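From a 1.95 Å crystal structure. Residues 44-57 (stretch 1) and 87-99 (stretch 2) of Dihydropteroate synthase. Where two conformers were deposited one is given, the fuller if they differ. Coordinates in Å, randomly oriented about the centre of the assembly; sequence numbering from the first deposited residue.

Stretch 1, residues 44-57: ARDDALRRAERMIA
Stretch 2 87-99: IPLVEALRPLNVP

Stretch 1 is α-helical from Arg 45 to Ala 57 (phi/psi near -63/-42), with i to i-4 bonds such as Ala 52 N to Ala 48 O at 3.0 Å. Stretch 2 enters as a helix, kinked where Pro 88 has no amide hydrogen to give to the turn before, passes into a 3-10 segment at 94-96 (Leu 96 N to Leu 93 O, 3.0 Å), and leaves it through Asn 97 at phi/psi 55/51. The helix axes cross at -43° with a closest approach of 10.5 Å. Register is fixed by CA of Arg 45 lying 7.1 Å from CA of Leu 89, and CA of Ile 56 lying 8.3 Å from CA of Val 98. No hydrogen bond crosses the interface; 468 Å², both sides summed, is buried chiefly by apolar packing.

Arg 45 (t, t, m) points toward stretch 2. Arg 45 CG is 3.8 Å from Leu 89 CD2, and Pro 88 CB lies over one guanidinium face, 3.6 Å from Arg 45 NH2; the exposed position leaves the charge near solvent. One turn on, the single methyl of buried Ala 48 already reaches Leu 89, CB to CD1 3.9 Å. Leu 49 (m, t) leaves its backbone sideways, but its length lets it touch three residues: Leu 49 CD2 meets Leu 89 CD2 at 3.6 Å, Ala 92 CB at 3.7 Å and Leu 93 CD2 at 3.8 Å. Leu 89 and Leu 93, both m, t, likewise start sideways and reach inward. Ala 52, also buried, points toward stretch 2, and its short side chain brings CB within 3.5 Å of Leu 93 CD2. Ile 56 (m, chi2 152°) closes the row: Ile 56 CD1 lies 3.5 Å from Leu 96 CD1 (m, t) and 3.9 Å from Val 98 CG1 (chi1 p). Thus Arg 45, Ala 48, Leu 49, Ala 52 and Ile 56 form one helical stripe.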

ATOM      1  N   ALA B  44       1.493  26.630  17.479  1.00 63.43           N
ATOM      2  CA  ALA B  44       0.597  27.775  17.577  1.00 63.53           C
ATOM      3  C   ALA B  44      -0.442  27.752  16.448  1.00 59.98           C
ATOM      4  O   ALA B  44      -0.609  26.729  15.763  1.00 57.44           O
ATOM      5  CB  ALA B  44       1.402  29.073  17.555  1.00 67.06           C
ATOM      6  N   ARG B  45      -1.144  28.871  16.262  1.00 60.16           N
ATOM      7  CA  ARG B  45      -2.191  28.972  15.236  1.00 57.16           C
ATOM      8  C   ARG B  45      -1.606  29.067  13.832  1.00 56.21           C
ATOM      9  O   ARG B  45      -2.032  28.342  12.938  1.00 53.54           O
ATOM     10  CB  ARG B  45      -3.073  30.200  15.476  1.00 58.57           C
ATOM     11  CG  ARG B  45      -4.138  30.424  14.397  1.00 56.40           C
ATOM     12  CD  ARG B  45      -4.605  31.868  14.391  1.00 58.25           C
ATOM     13  NE  ARG B  45      -5.305  32.221  15.625  0.50 59.32           N
ATOM     14  CZ  ARG B  45      -5.877  33.399  15.854  0.50 61.10           C
ATOM     15  NH1 ARG B  45      -5.843  34.359  14.938  0.50 62.41           N
ATOM     16  NH2 ARG B  45      -6.494  33.616  17.008  0.50 62.30           N
ATOM     17  N   ASP B  46      -0.657  29.985  13.637  1.00 58.24           N
ATOM     18  CA  ASP B  46      -0.042  30.186  12.318  1.00 57.81           C
ATOM     19  C   ASP B  46       0.706  28.927  11.879  1.00 55.35           C
ATOM     20  O   ASP B  46       0.801  28.629  10.698  1.00 53.73           O
ATOM     21  CB  ASP B  46       0.920  31.385  12.330  1.00 61.61           C
ATOM     22  CG  ASP B  46       0.207  32.722  12.536  1.00 64.17           C
ATOM     23  OD1 ASP B  46      -1.021  32.728  12.782  1.00 63.71           O
ATOM     24  OD2 ASP B  46       0.885  33.778  12.456  1.00 67.22           O
ATOM     25  N   ASP B  47       1.239  28.209  12.856  1.00 55.25           N
ATOM     26  CA  ASP B  47       1.906  26.942  12.638  1.00 53.96           C
ATOM     27  C   ASP B  47       0.918  25.928  12.046  1.00 49.60           C
ATOM     28  O   ASP B  47       1.239  25.217  11.097  1.00 47.58           O
ATOM     29  CB  ASP B  47       2.479  26.435  13.969  1.00 55.96           C
ATOM     30  CG  ASP B  47       3.826  25.779  13.812  1.00 58.02           C
ATOM     31  OD1 ASP B  47       3.869  24.694  13.191  1.00 57.76           O
ATOM     32  OD2 ASP B  47       4.830  26.350  14.308  1.00 60.69           O
ATOM     33  N   ALA B  48      -0.296  25.902  12.595  1.00 47.80           N
ATOM     34  CA  ALA B  48      -1.367  25.020  12.099  1.00 44.20           C
ATOM     35  C   ALA B  48      -1.905  25.441  10.721  1.00 42.65           C
ATOM     36  O   ALA B  48      -2.268  24.584   9.916  1.00 40.31           O
ATOM     37  CB  ALA B  48      -2.516  24.946  13.121  1.00 43.30           C
ATOM     38  N   LEU B  49      -1.970  26.747  10.455  1.00 43.98           N
ATOM     39  CA  LEU B  49      -2.456  27.250   9.158  1.00 43.12           C
ATOM     40  C   LEU B  49      -1.505  26.897   8.014  1.00 43.05           C
ATOM     41  O   LEU B  49      -1.943  26.528   6.920  1.00 41.17           O
ATOM     42  CB  LEU B  49      -2.659  28.763   9.203  1.00 45.47           C
ATOM     43  CG  LEU B  49      -3.737  29.252  10.162  1.00 45.93           C
ATOM     44  CD1 LEU B  49      -3.820  30.766  10.142  1.00 47.50           C
ATOM     45  CD2 LEU B  49      -5.078  28.610   9.792  1.00 42.61           C
ATOM     46  N   ARG B  50      -0.206  27.044   8.264  1.00 45.00           N
ATOM     47  CA  ARG B  50       0.826  26.621   7.310  0.50 45.34           C
ATOM     48  C   ARG B  50       0.723  25.128   7.040  1.00 42.47           C
ATOM     49  O   ARG B  50       0.920  24.676   5.915  1.00 41.40           O
ATOM     50  CB  ARG B  50       2.227  26.925   7.845  0.50 48.18           C
ATOM     51  CG  ARG B  50       2.623  28.381   7.774  0.50 52.11           C
ATOM     52  CD  ARG B  50       4.042  28.575   8.275  0.50 55.59           C
ATOM     53  NE  ARG B  50       4.912  27.466   7.886  0.50 55.82           N
ATOM     54  CZ  ARG B  50       5.291  26.486   8.702  0.50 55.86           C
ATOM     55  NH1 ARG B  50       4.888  26.474   9.966  0.50 55.67           N
ATOM     56  NH2 ARG B  50       6.080  25.516   8.255  0.50 56.12           N
ATOM     57  N   ARG B  51       0.425  24.369   8.093  1.00 41.28           N
ATOM     58  CA  ARG B  51       0.253  22.913   7.996  1.00 39.29           C
ATOM     59  C   ARG B  51      -0.916  22.591   7.067  1.00 36.22           C
ATOM     60  O   ARG B  51      -0.808  21.732   6.199  1.00 34.01           O
ATOM     61  CB  ARG B  51      -0.006  22.311   9.380  1.00 39.50           C
ATOM     62  CG  ARG B  51       0.884  21.143   9.769  1.00 42.27           C
ATOM     63  CD  ARG B  51       0.611  19.876   8.974  1.00 43.18           C
ATOM     64  NE  ARG B  51       1.558  19.680   7.869  1.00 46.53           N
ATOM     65  CZ  ARG B  51       1.682  18.546   7.171  1.00 47.43           C
ATOM     66  NH1 ARG B  51       0.933  17.486   7.458  1.00 46.15           N
ATOM     67  NH2 ARG B  51       2.566  18.462   6.183  1.00 48.69           N
ATOM     68  N   ALA B  52      -2.022  23.313   7.254  1.00 35.38           N
ATOM     69  CA  ALA B  52      -3.235  23.111   6.466  1.00 33.35           C
ATOM     70  C   ALA B  52      -3.017  23.431   4.991  1.00 33.85           C
ATOM     71  O   ALA B  52      -3.434  22.662   4.125  1.00 32.44           O
ATOM     72  CB  ALA B  52      -4.400  23.955   7.042  1.00 33.53           C
ATOM     73  N   GLU B  53      -2.365  24.561   4.713  1.00 35.81           N
ATOM     74  CA  GLU B  53      -2.015  24.943   3.342  1.00 36.94           C
ATOM     75  C   GLU B  53      -1.134  23.893   2.669  1.00 36.18           C
ATOM     76  O   GLU B  53      -1.394  23.501   1.533  1.00 35.72           O
ATOM     77  CB  GLU B  53      -1.315  26.312   3.321  1.00 39.90           C
ATOM     78  CG  GLU B  53      -2.290  27.465   3.483  1.00 42.12           C
ATOM     79  CD  GLU B  53      -1.620  28.773   3.870  1.00 47.16           C
ATOM     80  OE1 GLU B  53      -0.382  28.890   3.764  1.00 49.07           O
ATOM     81  OE2 GLU B  53      -2.348  29.685   4.295  1.00 50.85           O
ATOM     82  N   ARG B  54      -0.106  23.436   3.381  1.00 36.34           N
ATOM     83  CA  ARG B  54       0.763  22.359   2.898  1.00 36.18           C
ATOM     84  C   ARG B  54      -0.039  21.078   2.603  1.00 32.41           C
ATOM     85  O   ARG B  54       0.145  20.468   1.555  1.00 31.17           O
ATOM     86  CB  ARG B  54       1.879  22.078   3.924  1.00 38.11           C
ATOM     87  CG  ARG B  54       2.772  20.864   3.638  1.00 40.27           C
ATOM     88  CD  ARG B  54       3.460  20.963   2.281  1.00 45.69           C
ATOM     89  NE  ARG B  54       4.150  22.239   2.097  1.00 50.48           N
ATOM     90  CZ  ARG B  54       5.419  22.493   2.426  1.00 56.08           C
ATOM     91  NH1 ARG B  54       6.190  21.559   2.980  1.00 57.72           N
ATOM     92  NH2 ARG B  54       5.927  23.702   2.199  1.00 58.97           N
ATOM     93  N   MET B  55      -0.927  20.687   3.517  1.00 30.00           N
ATOM     94  CA  MET B  55      -1.739  19.467   3.313  1.00 28.03           C
ATOM     95  C   MET B  55      -2.667  19.573   2.098  1.00 26.63           C
ATOM     96  O   MET B  55      -2.772  18.624   1.318  1.00 25.86           O
ATOM     97  CB  MET B  55      -2.513  19.075   4.582  1.00 26.74           C
ATOM     98  CG  MET B  55      -1.616  18.376   5.619  1.00 28.33           C
ATOM     99  SD  MET B  55      -2.493  17.746   7.062  1.00 27.97           S
ATOM    100  CE  MET B  55      -3.278  19.231   7.645  1.00 31.59           C
ATOM    101  N   ILE B  56      -3.301  20.731   1.914  1.00 26.85           N
ATOM    102  CA  ILE B  56      -4.084  20.975   0.702  1.00 26.81           C
ATOM    103  C   ILE B  56      -3.195  20.873  -0.548  1.00 28.03           C
ATOM    104  O   ILE B  56      -3.560  20.210  -1.518  1.00 27.71           O
ATOM    105  CB  ILE B  56      -4.812  22.341   0.745  1.00 28.33           C
ATOM    106  CG1 ILE B  56      -5.898  22.323   1.831  1.00 27.28           C
ATOM    107  CG2 ILE B  56      -5.423  22.669  -0.639  1.00 28.92           C
ATOM    108  CD1 ILE B  56      -6.202  23.696   2.416  1.00 30.65           C
ATOM    109  N   ALA B  57      -2.020  21.499  -0.518  1.00 29.39           N
ATOM    110  CA  ALA B  57      -1.082  21.401  -1.635  1.00 30.77           C
ATOM    111  C   ALA B  57      -0.679  19.954  -1.924  1.00 29.84           C
ATOM    112  O   ALA B  57      -0.441  19.591  -3.084  1.00 30.32           O
ATOM    113  CB  ALA B  57       0.172  22.261  -1.362  1.00 33.41           C
ATOM    114  N   ILE B  87     -11.838  27.224  17.097  1.00 42.10           N
ATOM    115  CA  ILE B  87     -12.689  28.205  16.418  1.00 42.57           C
ATOM    116  C   ILE B  87     -11.907  29.129  15.470  1.00 43.71           C
ATOM    117  O   ILE B  87     -12.302  29.285  14.315  1.00 42.61           O
ATOM    118  CB  ILE B  87     -13.562  29.009  17.419  1.00 44.55           C
ATOM    119  CG1 ILE B  87     -14.538  28.079  18.149  1.00 43.27           C
ATOM    120  CG2 ILE B  87     -14.321  30.118  16.715  1.00 45.79           C
ATOM    121  CD1 ILE B  87     -15.345  27.190  17.243  1.00 42.02           C
ATOM    122  N   PRO B  88     -10.786  29.722  15.933  1.00 38.29           N
ATOM    123  CA  PRO B  88     -10.035  30.576  15.001  1.00 39.43           C
ATOM    124  C   PRO B  88      -9.417  29.852  13.796  1.00 38.30           C
ATOM    125  O   PRO B  88      -9.226  30.477  12.762  1.00 39.11           O
ATOM    126  CB  PRO B  88      -8.950  31.205  15.892  1.00 40.91           C
ATOM    127  CG  PRO B  88      -9.545  31.197  17.266  1.00 41.44           C
ATOM    128  CD  PRO B  88     -10.287  29.870  17.316  1.00 39.27           C
ATOM    129  N   LEU B  89      -9.113  28.560  13.907  1.00 37.01           N
ATOM    130  CA  LEU B  89      -8.682  27.781  12.731  1.00 35.64           C
ATOM    131  C   LEU B  89      -9.846  27.573  11.751  1.00 34.37           C
ATOM    132  O   LEU B  89      -9.660  27.657  10.539  1.00 34.07           O
ATOM    133  CB  LEU B  89      -8.081  26.426  13.125  1.00 34.41           C
ATOM    134  CG  LEU B  89      -6.725  26.425  13.834  1.00 36.26           C
ATOM    135  CD1 LEU B  89      -6.256  24.987  14.105  1.00 34.06           C
ATOM    136  CD2 LEU B  89      -5.662  27.220  13.041  1.00 37.86           C
ATOM    137  N   VAL B  90     -11.038  27.307  12.280  1.00 33.33           N
ATOM    138  CA  VAL B  90     -12.237  27.180  11.447  1.00 32.67           C
ATOM    139  C   VAL B  90     -12.459  28.468  10.669  1.00 34.39           C
ATOM    140  O   VAL B  90     -12.641  28.435   9.451  1.00 33.92           O
ATOM    141  CB  VAL B  90     -13.495  26.832  12.280  1.00 32.15           C
ATOM    142  CG1 VAL B  90     -14.753  26.854  11.402  1.00 31.06           C
ATOM    143  CG2 VAL B  90     -13.327  25.463  12.942  1.00 29.59           C
ATOM    144  N   GLU B  91     -12.398  29.599  11.375  1.00 36.07           N
ATOM    145  CA  GLU B  91     -12.611  30.911  10.763  1.00 37.85           C
ATOM    146  C   GLU B  91     -11.553  31.198   9.679  1.00 38.17           C
ATOM    147  O   GLU B  91     -11.889  31.608   8.565  1.00 38.44           O
ATOM    148  CB  GLU B  91     -12.651  32.007  11.847  1.00 39.69           C
ATOM    149  CG  GLU B  91     -13.829  31.862  12.841  1.00 41.12           C
ATOM    150  CD  GLU B  91     -13.806  32.870  14.003  1.00 46.01           C
ATOM    151  OE1 GLU B  91     -12.757  33.504  14.257  1.00 48.53           O
ATOM    152  OE2 GLU B  91     -14.856  33.028  14.671  1.00 47.77           O
ATOM    153  N   ALA B  92     -10.287  30.942   9.994  1.00 37.89           N
ATOM    154  CA  ALA B  92      -9.188  31.191   9.052  1.00 38.31           C
ATOM    155  C   ALA B  92      -9.183  30.247   7.863  1.00 36.92           C
ATOM    156  O   ALA B  92      -8.748  30.628   6.782  1.00 37.18           O
ATOM    157  CB  ALA B  92      -7.833  31.130   9.770  1.00 38.78           C
ATOM    158  N   LEU B  93      -9.647  29.011   8.056  1.00 35.06           N
ATOM    159  CA  LEU B  93      -9.610  28.008   6.993  1.00 33.90           C
ATOM    160  C   LEU B  93     -10.861  27.956   6.104  1.00 33.68           C
ATOM    161  O   LEU B  93     -10.791  27.427   4.998  1.00 32.91           O
ATOM    162  CB  LEU B  93      -9.342  26.617   7.573  1.00 32.21           C
ATOM    163  CG  LEU B  93      -7.969  26.388   8.204  1.00 32.44           C
ATOM    164  CD1 LEU B  93      -7.923  25.016   8.887  1.00 30.28           C
ATOM    165  CD2 LEU B  93      -6.855  26.505   7.171  1.00 32.70           C
ATOM    166  N   ARG B  94     -11.990  28.480   6.585  1.00 34.22           N
ATOM    167  CA  ARG B  94     -13.234  28.542   5.789  1.00 34.82           C
ATOM    168  C   ARG B  94     -13.076  29.073   4.372  1.00 35.44           C
ATOM    169  O   ARG B  94     -13.635  28.495   3.444  1.00 34.94           O
ATOM    170  CB  ARG B  94     -14.314  29.368   6.496  1.00 36.06           C
ATOM    171  CG  ARG B  94     -15.374  28.532   7.128  1.00 37.05           C
ATOM    172  CD  ARG B  94     -16.436  29.394   7.781  1.00 40.91           C
ATOM    173  NE  ARG B  94     -17.377  29.973   6.827  1.00 44.51           N
ATOM    174  CZ  ARG B  94     -18.340  29.301   6.195  1.00 44.44           C
ATOM    175  NH1 ARG B  94     -18.497  27.992   6.385  1.00 42.08           N
ATOM    176  NH2 ARG B  94     -19.144  29.952   5.357  1.00 45.81           N
ATOM    177  N   PRO B  95     -12.337  30.192   4.199  1.00 36.84           N
ATOM    178  CA  PRO B  95     -12.183  30.741   2.855  1.00 37.73           C
ATOM    179  C   PRO B  95     -11.538  29.775   1.848  1.00 36.82           C
ATOM    180  O   PRO B  95     -11.785  29.910   0.656  1.00 37.13           O
ATOM    181  CB  PRO B  95     -11.308  31.983   3.081  1.00 39.69           C
ATOM    182  CG  PRO B  95     -11.601  32.400   4.462  1.00 39.85           C
ATOM    183  CD  PRO B  95     -11.800  31.110   5.220  1.00 37.82           C
ATOM    184  N   LEU B  96     -10.765  28.787   2.318  1.00 34.93           N
ATOM    185  CA  LEU B  96     -10.090  27.853   1.418  1.00 34.03           C
ATOM    186  C   LEU B  96     -11.027  26.882   0.665  1.00 32.96           C
ATOM    187  O   LEU B  96     -10.589  26.195  -0.251  1.00 31.79           O
ATOM    188  CB  LEU B  96      -9.005  27.060   2.167  1.00 33.35           C
ATOM    189  CG  LEU B  96      -7.839  27.870   2.752  1.00 33.81           C
ATOM    190  CD1 LEU B  96      -6.863  26.961   3.481  1.00 31.62           C
ATOM    191  CD2 LEU B  96      -7.123  28.684   1.674  1.00 36.13           C
ATOM    192  N   ASN B  97     -12.301  26.835   1.049  1.00 32.62           N
ATOM    193  CA  ASN B  97     -13.292  25.997   0.375  0.50 31.99           C
ATOM    194  C   ASN B  97     -12.855  24.532   0.305  1.00 30.14           C
ATOM    195  O   ASN B  97     -12.863  23.924  -0.748  1.00 30.88           O
ATOM    196  CB  ASN B  97     -13.620  26.569  -1.015  0.50 33.56           C
ATOM    197  CG  ASN B  97     -14.190  27.986  -0.940  0.50 35.23           C
ATOM    198  OD1 ASN B  97     -14.741  28.384   0.080  0.50 36.41           O
ATOM    199  ND2 ASN B  97     -14.051  28.748  -2.020  0.50 38.38           N
ATOM    200  N   VAL B  98     -12.467  23.998   1.463  1.00 28.23           N
ATOM    201  CA  VAL B  98     -12.138  22.586   1.628  0.50 26.95           C
ATOM    202  C   VAL B  98     -12.884  22.085   2.871  1.00 25.64           C
ATOM    203  O   VAL B  98     -12.972  22.780   3.874  1.00 25.50           O
ATOM    204  CB  VAL B  98     -10.603  22.352   1.751  0.50 26.99           C
ATOM    205  CG1 VAL B  98     -10.019  23.121   2.917  0.50 27.69           C
ATOM    206  CG2 VAL B  98     -10.285  20.878   1.877  0.50 26.00           C
ATOM    207  N   PRO B  99     -13.486  20.885   2.787  1.00 24.68           N
ATOM    208  CA  PRO B  99     -14.236  20.469   3.969  1.00 23.50           C
ATOM    209  C   PRO B  99     -13.427  20.535   5.276  1.00 23.07           C
ATOM    210  O   PRO B  99     -12.282  20.063   5.343  1.00 20.98           O
ATOM    211  CB  PRO B  99     -14.645  19.035   3.638  1.00 23.11           C
ATOM    212  CG  PRO B  99     -14.753  19.019   2.108  1.00 23.11           C
ATOM    213  CD  PRO B  99     -13.747  20.017   1.613  1.00 24.15           C
TER